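Local structure of possible thiol-disulfide isomerase (Cytophaga hutchinsonii, 3HCZ) at residues Gly21-Leu26 / Lys98-Phe103; Gln47-Lys52 / Ile129-Leu134; Val123-Arg128 / Asp135-Gln140. The protein is of unconfirmed function but probably catalyses thiol-disulfide exchange as a thioredoxin-like protein. One frame throughout, in Å; residues are numbered along the deposited sequence. Where two conformers were deposited one is given.

Contact 1: Gly21-Leu26 / Lys98-Phe103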
loop_
_atom_site.group_PDB
_atom_site.type_symbol
_atom_site.label_atom_id
_atom_site.label_comp_id
_atom_site.label_asym_id
_atom_site.label_seq_id
_atom_site.Cartn_x
_atom_site.Cartn_y
_atom_site.Cartn_z
ATOM N N GLY A 21 -16.994 2.807 1.614
ATOM C CA GLY A 21 -16.981 4.176 2.128
ATOM C C GLY A 21 -16.754 4.285 3.610
ATOM O O GLY A 21 -16.890 5.385 4.189
ATOM N N THR A 22 -16.346 3.173 4.241
ATOM C CA THR A 22 -16.163 3.178 5.670
ATOM C C THR A 22 -14.698 3.410 6.040
ATOM O O THR A 22 -13.791 2.831 5.401
ATOM C CB THR A 22 -16.621 1.837 6.259
ATOM O OG1 THR A 22 -17.962 1.607 5.830
ATOM C CG2 THR A 22 -16.598 1.904 7.745
ATOM N N TYR A 23 -14.451 4.235 7.063
ATOM C CA TYR A 23 -13.063 4.547 7.452
ATOM C C TYR A 23 -12.280 3.291 7.792
ATOM O O TYR A 23 -12.785 2.440 8.544
ATOM C CB TYR A 23 -13.000 5.483 8.664
ATOM C CG TYR A 23 -13.229 6.933 8.337
ATOM C CD1 TYR A 23 -12.367 7.619 7.439
ATOM C CD2 TYR A 23 -14.293 7.650 8.930
ATOM C CE1 TYR A 23 -12.562 8.983 7.146
ATOM C CE2 TYR A 23 -14.495 9.016 8.644
ATOM C CZ TYR A 23 -13.622 9.666 7.756
ATOM O OH TYR A 23 -13.816 10.995 7.495
ATOM N N ARG A 24 -11.074 3.182 7.228
ATOM C CA ARG A 24 -10.085 2.191 7.647
ATOM C C ARG A 24 -8.746 2.892 7.763
ATOM O O ARG A 24 -7.989 2.974 6.786
ATOM C CB ARG A 24 -10.022 1.019 6.646
ATOM C CG ARG A 24 -11.317 0.183 6.510
ATOM C CD ARG A 24 -11.736 -0.591 7.815
ATOM N NE ARG A 24 -10.560 -1.165 8.505
ATOM C CZ ARG A 24 -9.891 -2.256 8.114
ATOM N NH1 ARG A 24 -8.830 -2.632 8.793
ATOM N NH2 ARG A 24 -10.260 -2.985 7.060
ATOM N N TYR A 25 -8.472 3.472 8.929
ATOM C CA TYR A 25 -7.209 4.209 9.099
ATOM C C TYR A 25 -6.004 3.303 8.990
ATOM O O TYR A 25 -6.013 2.159 9.494
ATOM C CB TYR A 25 -7.084 4.938 10.453
ATOM C CG TYR A 25 -8.196 5.895 10.849
ATOM C CD1 TYR A 25 -9.177 6.350 9.910
ATOM C CD2 TYR A 25 -8.249 6.366 12.169
ATOM C CE1 TYR A 25 -10.230 7.249 10.329
ATOM C CE2 TYR A 25 -9.251 7.263 12.590
ATOM C CZ TYR A 25 -10.230 7.685 11.658
ATOM O OH TYR A 25 -11.172 8.545 12.103
ATOM N N LEU A 26 -4.947 3.830 8.369
ATOM C CA LEU A 26 -3.706 3.056 8.242
ATOM C C LEU A 26 -3.209 2.528 9.590
ATOM O O LEU A 26 -2.841 1.328 9.719
ATOM C CB LEU A 26 -2.613 3.890 7.535
ATOM C CG LEU A 26 -1.232 3.218 7.529
ATOM C CD1 LEU A 26 -1.278 1.930 6.679
ATOM C CD2 LEU A 26 -0.180 4.222 6.973
ATOM N N LYS A 98 -13.155 10.838 1.804
ATOM C CA LYS A 98 -13.505 11.926 2.721
ATOM C C LYS A 98 -12.475 13.044 2.754
ATOM O O LYS A 98 -12.483 13.873 3.688
ATOM C CB LYS A 98 -13.730 11.373 4.113
ATOM C CG LYS A 98 -14.864 10.399 4.164
ATOM C CD LYS A 98 -16.113 11.088 4.572
ATOM C CE LYS A 98 -17.211 10.050 4.763
ATOM N NZ LYS A 98 -18.069 10.367 5.920
ATOM N N ASN A 99 -11.607 13.076 1.748
ATOM C CA ASN A 99 -10.713 14.197 1.536
ATOM C C ASN A 99 -9.810 14.563 2.718
ATOM O O ASN A 99 -9.868 15.702 3.234
ATOM C CB ASN A 99 -11.554 15.424 1.183
ATOM C CG ASN A 99 -12.447 15.147 0.051
ATOM O OD1 ASN A 99 -13.654 14.910 0.243
ATOM N ND2 ASN A 99 -11.862 15.069 -1.147
ATOM N N HIS A 100 -8.998 13.612 3.159
ATOM C CA HIS A 100 -8.100 13.872 4.267
ATOM C C HIS A 100 -6.660 13.776 3.822
ATOM O O HIS A 100 -5.756 13.967 4.625
ATOM C CB HIS A 100 -8.365 12.893 5.402
ATOM C CG HIS A 100 -9.734 13.025 5.988
ATOM N ND1 HIS A 100 -10.238 14.227 6.435
ATOM C CD2 HIS A 100 -10.721 12.119 6.157
ATOM C CE1 HIS A 100 -11.476 14.054 6.870
ATOM N NE2 HIS A 100 -11.787 12.774 6.729
ATOM N N THR A 101 -6.434 13.447 2.557
ATOM C CA THR A 101 -5.070 13.116 2.172
ATOM C C THR A 101 -4.575 13.934 1.025
ATOM O O THR A 101 -5.166 14.003 -0.058
ATOM C CB THR A 101 -4.879 11.629 1.782
ATOM O OG1 THR A 101 -5.616 10.762 2.673
ATOM C CG2 THR A 101 -3.386 11.292 1.729
ATOM N N ASP A 102 -3.460 14.562 1.263
ATOM C CA ASP A 102 -2.823 15.322 0.241
ATOM C C ASP A 102 -1.675 14.462 -0.295
ATOM O O ASP A 102 -0.647 14.399 0.377
ATOM C CB ASP A 102 -2.261 16.554 0.929
ATOM C CG ASP A 102 -1.810 17.583 -0.052
ATOM O OD1 ASP A 102 -1.892 18.799 0.297
ATOM O OD2 ASP A 102 -1.383 17.183 -1.168
ATOM N N PHE A 103 -1.835 13.760 -1.434
ATOM C CA PHE A 103 -0.841 12.711 -1.794
ATOM C C PHE A 103 0.521 13.298 -2.162
ATOM O O PHE A 103 1.573 12.684 -1.923
ATOM C CB PHE A 103 -1.344 11.763 -2.876
ATOM C CG PHE A 103 -2.527 10.940 -2.450
ATOM C CD1 PHE A 103 -2.358 9.844 -1.648
ATOM C CD2 PHE A 103 -3.798 11.265 -2.890
ATOM C CE1 PHE A 103 -3.437 9.059 -1.216
ATOM C CE2 PHE A 103 -4.889 10.500 -2.481
ATOM C CZ PHE A 103 -4.719 9.393 -1.664
#
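Tyr-23 meets Lys-98 and His-100 in a small surface contact between two loops of a thioredoxin-like fold: Gly-21 to Leu-26 precede strand 33-39, and Lys-98 to Phe-103 lead from the outer strand 92-95 to helix 103-107. One polar bond and the flank of a lysine carry it. The phenol oxygen OH of Tyr-23 lies 2.8 Å from His-100 NE2, a hydrogen bond. OH sits at the edge of the imidazole, in its plane, and NE2 lies near the plane of the phenol ring, so the bond joins two rims. The rings themselves do not stack; their centroids are 5.8 Å apart and their planes are turned by 31°. His-100 CG is anti to its own carbonyl carbon (chi1 -63°), which carries NE2 across to the tyrosine. Lys-98 adds an apolar wall: its CB is 3.4 Å from Tyr-23 OH and its CG 3.9 Å from Tyr-23 CZ, the side chain crossing the tyrosine at about a right angle and bent at chi2, where CB and CG meet the phenol. The histidine's loop is held in place by Asp-96, whose carboxylate accepts hydrogen bonds from the backbone N atoms of both His-100 and Thr-101. Within the same loop, the carbonyl oxygen O of Lys-98 lies 3.2 Å above the imidazole plane of His-100, over the middle of the ring.

Contact 2: Gln47-Lys52 / Ile129-Leu134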
loop_
_atom_site.group_PDB
_atom_site.type_symbol
_atom_site.label_atom_id
_atom_site.label_comp_id
_atom_site.label_asym_id
_atom_site.label_seq_id
_atom_site.Cartn_x
_atom_site.Cartn_y
_atom_site.Cartn_z
ATOM N N GLN A 47 -2.368 -2.432 -16.432
ATOM C CA GLN A 47 -1.166 -2.060 -15.690
ATOM C C GLN A 47 -0.683 -3.295 -14.927
ATOM O O GLN A 47 -1.519 -4.092 -14.458
ATOM C CB GLN A 47 -1.466 -0.920 -14.724
ATOM C CG GLN A 47 -2.556 -1.242 -13.660
ATOM C CD GLN A 47 -2.861 -0.021 -12.849
ATOM O OE1 GLN A 47 -2.209 0.227 -11.865
ATOM N NE2 GLN A 47 -3.777 0.813 -13.333
ATOM N N GLN A 48 0.631 -3.439 -14.771
ATOM C CA GLN A 48 1.172 -4.711 -14.279
ATOM C C GLN A 48 1.437 -4.869 -12.796
ATOM O O GLN A 48 1.204 -5.947 -12.255
ATOM C CB GLN A 48 2.430 -5.076 -15.050
ATOM C CG GLN A 48 2.095 -5.347 -16.494
ATOM C CD GLN A 48 1.366 -6.665 -16.675
ATOM O OE1 GLN A 48 0.161 -6.707 -16.967
ATOM N NE2 GLN A 48 2.094 -7.755 -16.500
ATOM N N GLU A 49 1.920 -3.813 -12.148
ATOM C CA GLU A 49 2.356 -3.894 -10.765
ATOM C C GLU A 49 1.200 -4.286 -9.858
ATOM O O GLU A 49 1.354 -5.125 -8.951
ATOM C CB GLU A 49 2.910 -2.558 -10.310
ATOM C CG GLU A 49 4.195 -2.174 -11.008
ATOM C CD GLU A 49 3.986 -1.252 -12.187
ATOM O OE1 GLU A 49 2.845 -1.179 -12.715
ATOM O OE2 GLU A 49 4.977 -0.602 -12.583
ATOM N N THR A 50 0.027 -3.688 -10.109
ATOM C CA THR A 50 -1.117 -3.913 -9.212
ATOM C C THR A 50 -1.531 -5.413 -9.127
ATOM O O THR A 50 -1.546 -5.991 -8.014
ATOM C CB THR A 50 -2.294 -2.930 -9.508
ATOM O OG1 THR A 50 -1.807 -1.584 -9.388
ATOM C CG2 THR A 50 -3.464 -3.125 -8.499
ATOM N N PRO A 51 -1.845 -6.058 -10.275
ATOM C CA PRO A 51 -2.288 -7.441 -10.161
ATOM C C PRO A 51 -1.152 -8.385 -9.761
ATOM O O PRO A 51 -1.409 -9.409 -9.119
ATOM C CB PRO A 51 -2.792 -7.770 -11.580
ATOM C CG PRO A 51 -2.067 -6.773 -12.475
ATOM C CD PRO A 51 -2.066 -5.535 -11.637
ATOM N N LYS A 52 0.077 -8.076 -10.156
ATOM C CA LYS A 52 1.189 -8.905 -9.757
ATOM C C LYS A 52 1.456 -8.838 -8.250
ATOM O O LYS A 52 1.822 -9.838 -7.643
ATOM C CB LYS A 52 2.449 -8.541 -10.537
ATOM C CG LYS A 52 2.416 -9.110 -11.960
ATOM C CD LYS A 52 3.656 -8.718 -12.744
ATOM C CE LYS A 52 3.752 -9.441 -14.081
ATOM N NZ LYS A 52 4.120 -10.881 -13.909
ATOM N N ILE A 129 10.291 0.593 -3.380
ATOM C CA ILE A 129 10.949 -0.562 -4.009
ATOM C C ILE A 129 9.934 -1.270 -4.913
ATOM O O ILE A 129 8.722 -1.044 -4.791
ATOM C CB ILE A 129 11.564 -1.519 -2.958
ATOM C CG1 ILE A 129 10.471 -2.056 -2.028
ATOM C CG2 ILE A 129 12.621 -0.771 -2.121
ATOM C CD1 ILE A 129 10.961 -3.253 -1.205
ATOM N N GLY A 130 10.391 -2.099 -5.835
ATOM C CA GLY A 130 9.415 -2.716 -6.754
ATOM C C GLY A 130 8.858 -3.955 -6.095
ATOM O O GLY A 130 9.564 -4.612 -5.309
ATOM N N TYR A 131 7.631 -4.338 -6.446
ATOM C CA TYR A 131 7.066 -5.591 -5.893
ATOM C C TYR A 131 7.998 -6.807 -6.147
ATOM O O TYR A 131 8.034 -7.744 -5.351
ATOM C CB TYR A 131 5.649 -5.865 -6.465
ATOM C CG TYR A 131 5.711 -6.546 -7.828
ATOM C CD1 TYR A 131 5.835 -7.930 -7.934
ATOM C CD2 TYR A 131 5.723 -5.796 -8.995
ATOM C CE1 TYR A 131 5.947 -8.542 -9.138
ATOM C CE2 TYR A 131 5.814 -6.408 -10.234
ATOM C CZ TYR A 131 5.933 -7.781 -10.286
ATOM O OH TYR A 131 6.032 -8.397 -11.509
ATOM N N GLU A 132 8.777 -6.780 -7.232
ATOM C CA GLU A 132 9.576 -7.931 -7.585
ATOM C C GLU A 132 10.767 -8.086 -6.645
ATOM O O GLU A 132 11.413 -9.126 -6.653
ATOM C CB GLU A 132 10.016 -7.914 -9.065
ATOM C CG GLU A 132 11.103 -6.950 -9.395
ATOM C CD GLU A 132 10.591 -5.540 -9.694
ATOM O OE1 GLU A 132 9.449 -5.175 -9.308
ATOM O OE2 GLU A 132 11.364 -4.784 -10.337
ATOM N N ASN A 133 11.040 -7.058 -5.833
ATOM C CA ASN A 133 12.114 -7.121 -4.838
ATOM C C ASN A 133 11.653 -7.394 -3.402
ATOM O O ASN A 133 12.465 -7.505 -2.491
ATOM C CB ASN A 133 12.981 -5.855 -4.916
ATOM C CG ASN A 133 13.720 -5.750 -6.239
ATOM O OD1 ASN A 133 13.696 -4.718 -6.898
ATOM N ND2 ASN A 133 14.324 -6.843 -6.660
ATOM N N LEU A 134 10.348 -7.552 -3.216
ATOM C CA LEU A 134 9.791 -7.808 -1.878
ATOM C C LEU A 134 10.278 -9.071 -1.145
ATOM O O LEU A 134 10.581 -9.007 0.063
ATOM C CB LEU A 134 8.258 -7.852 -1.948
ATOM C CG LEU A 134 7.494 -6.550 -1.990
ATOM C CD1 LEU A 134 6.060 -6.917 -2.279
ATOM C CD2 LEU A 134 7.595 -5.837 -0.635
#
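The ring of Tyr-131 lies against the first turn of helix 49-60, with Lys-52 over one face and Glu-49 reaching the ring obliquely. Its chi1 of 83° places CG between the backbone N and the carbonyl carbon, a crowded setting that swings the phenol out of the loop toward the helix. Lys-52 CB then sits over the ring in a CH-pi contact, 3.9 Å from the Tyr-131 centroid and 26° off the ring normal, shifted toward the hydroxyl end: the same CB is 3.6 Å from Tyr-131 CZ. From there the lysine runs on extended, its chi2 and chi3 both near 180°, and turns only at chi4, so the ammonium end leads away from the contact. The approach of its CD to the phenol oxygen is too short in the model and is doubtful. Glu-49 contributes mostly through CA, 4.3 Å from Tyr-131 CD2, with CG of its side chain little farther off. Across the ring from Lys-52, the carboxylate oxygen OE1 of Glu-132 stands 3.8 Å above the Tyr-131 plane near the rim, so the phenol lies between the lysine's aliphatic CB and a carboxylate oxygen. Tyr-131 also touches Leu-53, and Leu-134 continues the packing onto Leu-53 and Trp-56. The contact thus joins the helix that follows the Cys-Gly-His-Cys (CXXC) motif to the loop entering the C-terminal helix, two elements of the thioredoxin fold.

Contact 3: Val123-Arg128 / Asp135-Gln140. With SO4 (sulfate ion), chain D.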
loop_
_atom_site.group_PDB
_atom_site.type_symbol
_atom_site.label_atom_id
_atom_site.label_comp_id
_atom_site.label_asym_id
_atom_site.label_seq_id
_atom_site.Cartn_x
_atom_site.Cartn_y
_atom_site.Cartn_z
ATOM N N VAL A 123 6.306 1.599 11.070
ATOM C CA VAL A 123 7.623 2.206 10.767
ATOM C C VAL A 123 8.079 1.842 9.354
ATOM O O VAL A 123 7.953 0.691 8.900
ATOM C CB VAL A 123 8.652 1.803 11.755
ATOM C CG1 VAL A 123 10.087 2.250 11.277
ATOM C CG2 VAL A 123 8.289 2.399 13.084
ATOM N N ILE A 124 8.634 2.823 8.648
ATOM C CA ILE A 124 9.029 2.591 7.283
ATOM C C ILE A 124 10.296 1.739 7.267
ATOM O O ILE A 124 11.359 2.163 7.803
ATOM C CB ILE A 124 9.278 3.954 6.547
ATOM C CG1 ILE A 124 7.942 4.738 6.417
ATOM C CG2 ILE A 124 9.929 3.714 5.137
ATOM C CD1 ILE A 124 8.161 6.234 6.155
ATOM N N ILE A 125 10.217 0.575 6.621
ATOM C CA ILE A 125 11.424 -0.314 6.541
ATOM C C ILE A 125 11.964 -0.496 5.104
ATOM O O ILE A 125 13.104 -0.927 4.918
ATOM C CB ILE A 125 11.215 -1.693 7.231
ATOM C CG1 ILE A 125 10.045 -2.480 6.603
ATOM C CG2 ILE A 125 10.954 -1.489 8.758
ATOM C CD1 ILE A 125 9.897 -3.921 7.215
ATOM N N ALA A 126 11.174 -0.088 4.119
ATOM C CA ALA A 126 11.569 -0.059 2.722
ATOM C C ALA A 126 10.796 1.062 1.996
ATOM O O ALA A 126 9.612 1.279 2.246
ATOM C CB ALA A 126 11.366 -1.428 2.042
ATOM N N LYS A 127 11.493 1.821 1.150
ATOM C CA LYS A 127 10.875 2.979 0.468
ATOM C C LYS A 127 10.912 2.813 -1.048
ATOM O O LYS A 127 11.980 2.710 -1.615
ATOM C CB LYS A 127 11.660 4.288 0.727
ATOM C CG LYS A 127 11.833 4.702 2.184
ATOM C CD LYS A 127 12.358 6.178 2.245
ATOM C CE LYS A 127 13.857 6.221 2.354
ATOM N NZ LYS A 127 14.386 7.586 2.720
ATOM N N ARG A 128 9.736 2.786 -1.682
ATOM C CA ARG A 128 9.640 2.912 -3.136
ATOM C C ARG A 128 10.415 1.820 -3.869
ATOM O O ARG A 128 11.132 2.086 -4.861
ATOM C CB ARG A 128 10.105 4.300 -3.595
ATOM C CG ARG A 128 9.169 5.417 -3.143
ATOM C CD ARG A 128 9.527 6.735 -3.829
ATOM N NE ARG A 128 8.596 7.795 -3.476
ATOM C CZ ARG A 128 7.742 8.365 -4.319
ATOM N NH1 ARG A 128 7.673 7.997 -5.580
ATOM N NH2 ARG A 128 6.959 9.318 -3.885
ATOM N N ASP A 135 10.348 -10.210 -1.849
ATOM C CA ASP A 135 10.711 -11.463 -1.190
ATOM C C ASP A 135 12.101 -11.318 -0.639
ATOM O O ASP A 135 12.362 -11.631 0.532
ATOM C CB ASP A 135 10.676 -12.655 -2.164
ATOM C CG ASP A 135 9.291 -13.250 -2.320
ATOM O OD1 ASP A 135 8.397 -12.978 -1.489
ATOM O OD2 ASP A 135 9.105 -14.024 -3.280
ATOM N N ASP A 136 13.009 -10.815 -1.476
ATOM C CA ASP A 136 14.361 -10.637 -1.018
ATOM C C ASP A 136 14.537 -9.593 0.037
ATOM O O ASP A 136 15.327 -9.786 0.960
ATOM C CB ASP A 136 15.308 -10.403 -2.159
ATOM C CG ASP A 136 16.086 -11.592 -2.401
ATOM O OD1 ASP A 136 15.563 -12.526 -3.068
ATOM O OD2 ASP A 136 17.188 -11.648 -1.804
ATOM N N PHE A 137 13.808 -8.493 -0.097
ATOM C CA PHE A 137 13.832 -7.498 0.941
ATOM C C PHE A 137 13.397 -8.122 2.293
ATOM O O PHE A 137 14.086 -7.928 3.287
ATOM C CB PHE A 137 12.965 -6.274 0.645
ATOM C CG PHE A 137 12.774 -5.438 1.865
ATOM C CD1 PHE A 137 13.789 -4.560 2.277
ATOM C CD2 PHE A 137 11.648 -5.625 2.680
ATOM C CE1 PHE A 137 13.658 -3.818 3.475
ATOM C CE2 PHE A 137 11.499 -4.910 3.870
ATOM C CZ PHE A 137 12.495 -4.033 4.296
ATOM N N LEU A 138 12.273 -8.850 2.334
ATOM C CA LEU A 138 11.826 -9.427 3.628
ATOM C C LEU A 138 12.832 -10.423 4.223
ATOM O O LEU A 138 13.048 -10.430 5.454
ATOM C CB LEU A 138 10.421 -10.040 3.560
ATOM C CG LEU A 138 9.333 -8.977 3.357
ATOM C CD1 LEU A 138 8.054 -9.609 2.943
ATOM C CD2 LEU A 138 9.164 -8.150 4.646
ATOM N N VAL A 139 13.464 -11.241 3.375
ATOM C CA VAL A 139 14.496 -12.169 3.887
ATOM C C VAL A 139 15.620 -11.416 4.569
ATOM O O VAL A 139 15.977 -11.742 5.703
ATOM C CB VAL A 139 15.075 -13.130 2.823
ATOM C CG1 VAL A 139 16.150 -14.000 3.457
ATOM C CG2 VAL A 139 13.987 -14.020 2.266
ATOM N N GLN A 140 16.166 -10.402 3.902
ATOM C CA GLN A 140 17.348 -9.702 4.417
ATOM C C GLN A 140 17.001 -8.910 5.668
ATOM O O GLN A 140 17.780 -8.876 6.631
ATOM C CB GLN A 140 17.979 -8.748 3.379
ATOM C CG GLN A 140 18.325 -9.329 1.967
ATOM C CD GLN A 140 18.849 -10.772 1.959
ATOM O OE1 GLN A 140 18.315 -11.628 1.230
ATOM N NE2 GLN A 140 19.891 -11.050 2.761
HETATM S S SO4 D . 12.107 7.465 -6.713
HETATM O O1 SO4 D . 12.964 7.024 -5.575
HETATM O O2 SO4 D . 12.513 6.959 -8.015
HETATM O O3 SO4 D . 10.798 6.928 -6.386
HETATM O O4 SO4 D . 12.034 8.914 -6.865
#
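Phe-137 projects from helix 134-147 onto Ile-125 and Ala-126 of the edge strand 124-127. The tight part is its ring. Ala-126 CB lies over one face, 3.7 Å from the Phe-137 centroid and only 16° off the normal, a CH-pi contact. At the rim, Ile-125 CD1 lies in the ring plane, 3.8 Å from Phe-137 CE2, while CG1 is 3.7 Å from CZ. The backbone O of Ile-125 comes closer still, 3.2 Å from Phe-137 CZ, obliquely to the ring. With CG of Phe-137 anti to the backbone N (chi1 167°), the ring reaches straight to the strand. Both strand residues can face it because they pair together with Val-117 in a classic beta bulge. A serine in place of the phenylalanine would probably leave the Ala-126 methyl and the Ile-125 tip without an apolar partner. The other end is loose toward the helix: Arg-128 extends elsewhere, its NE bonded to Tyr-116 OH and its NH1 weakly, at 3.4 Å, to O3 of a sulfate probably left from crystallisation. The helix lies on a face of the sheet close to its 124-127 edge, with Leu-138 packing on Tyr-33 of strand 33-39 and Trp-56 of helix 49-60.

How the contacts relate
Contacts 2 and 3 form one neighbourhood, with centres about 13 Å apart, and they touch where Ile-129 CD1 lies 4.1 Å from Phe-137 CB. Contact 1 stands on the other side of the chain's centre, about 23 Å and 25 Å from them, centre to centre. Along the chain, both segments of contact 1 come before those of contact 3, while the segments of contact 2 alternate with those of each. Relative to the central sheet, contact 1 joins loops near its 92-95 edge, whereas contact 3 lies on the opposite edge strand 124-127, and contact 2 links helix 49-60 to the loop between that strand and helix 134-147. Together, contacts 2 and 3 dock the C-terminal helix onto the thioredoxin-like core.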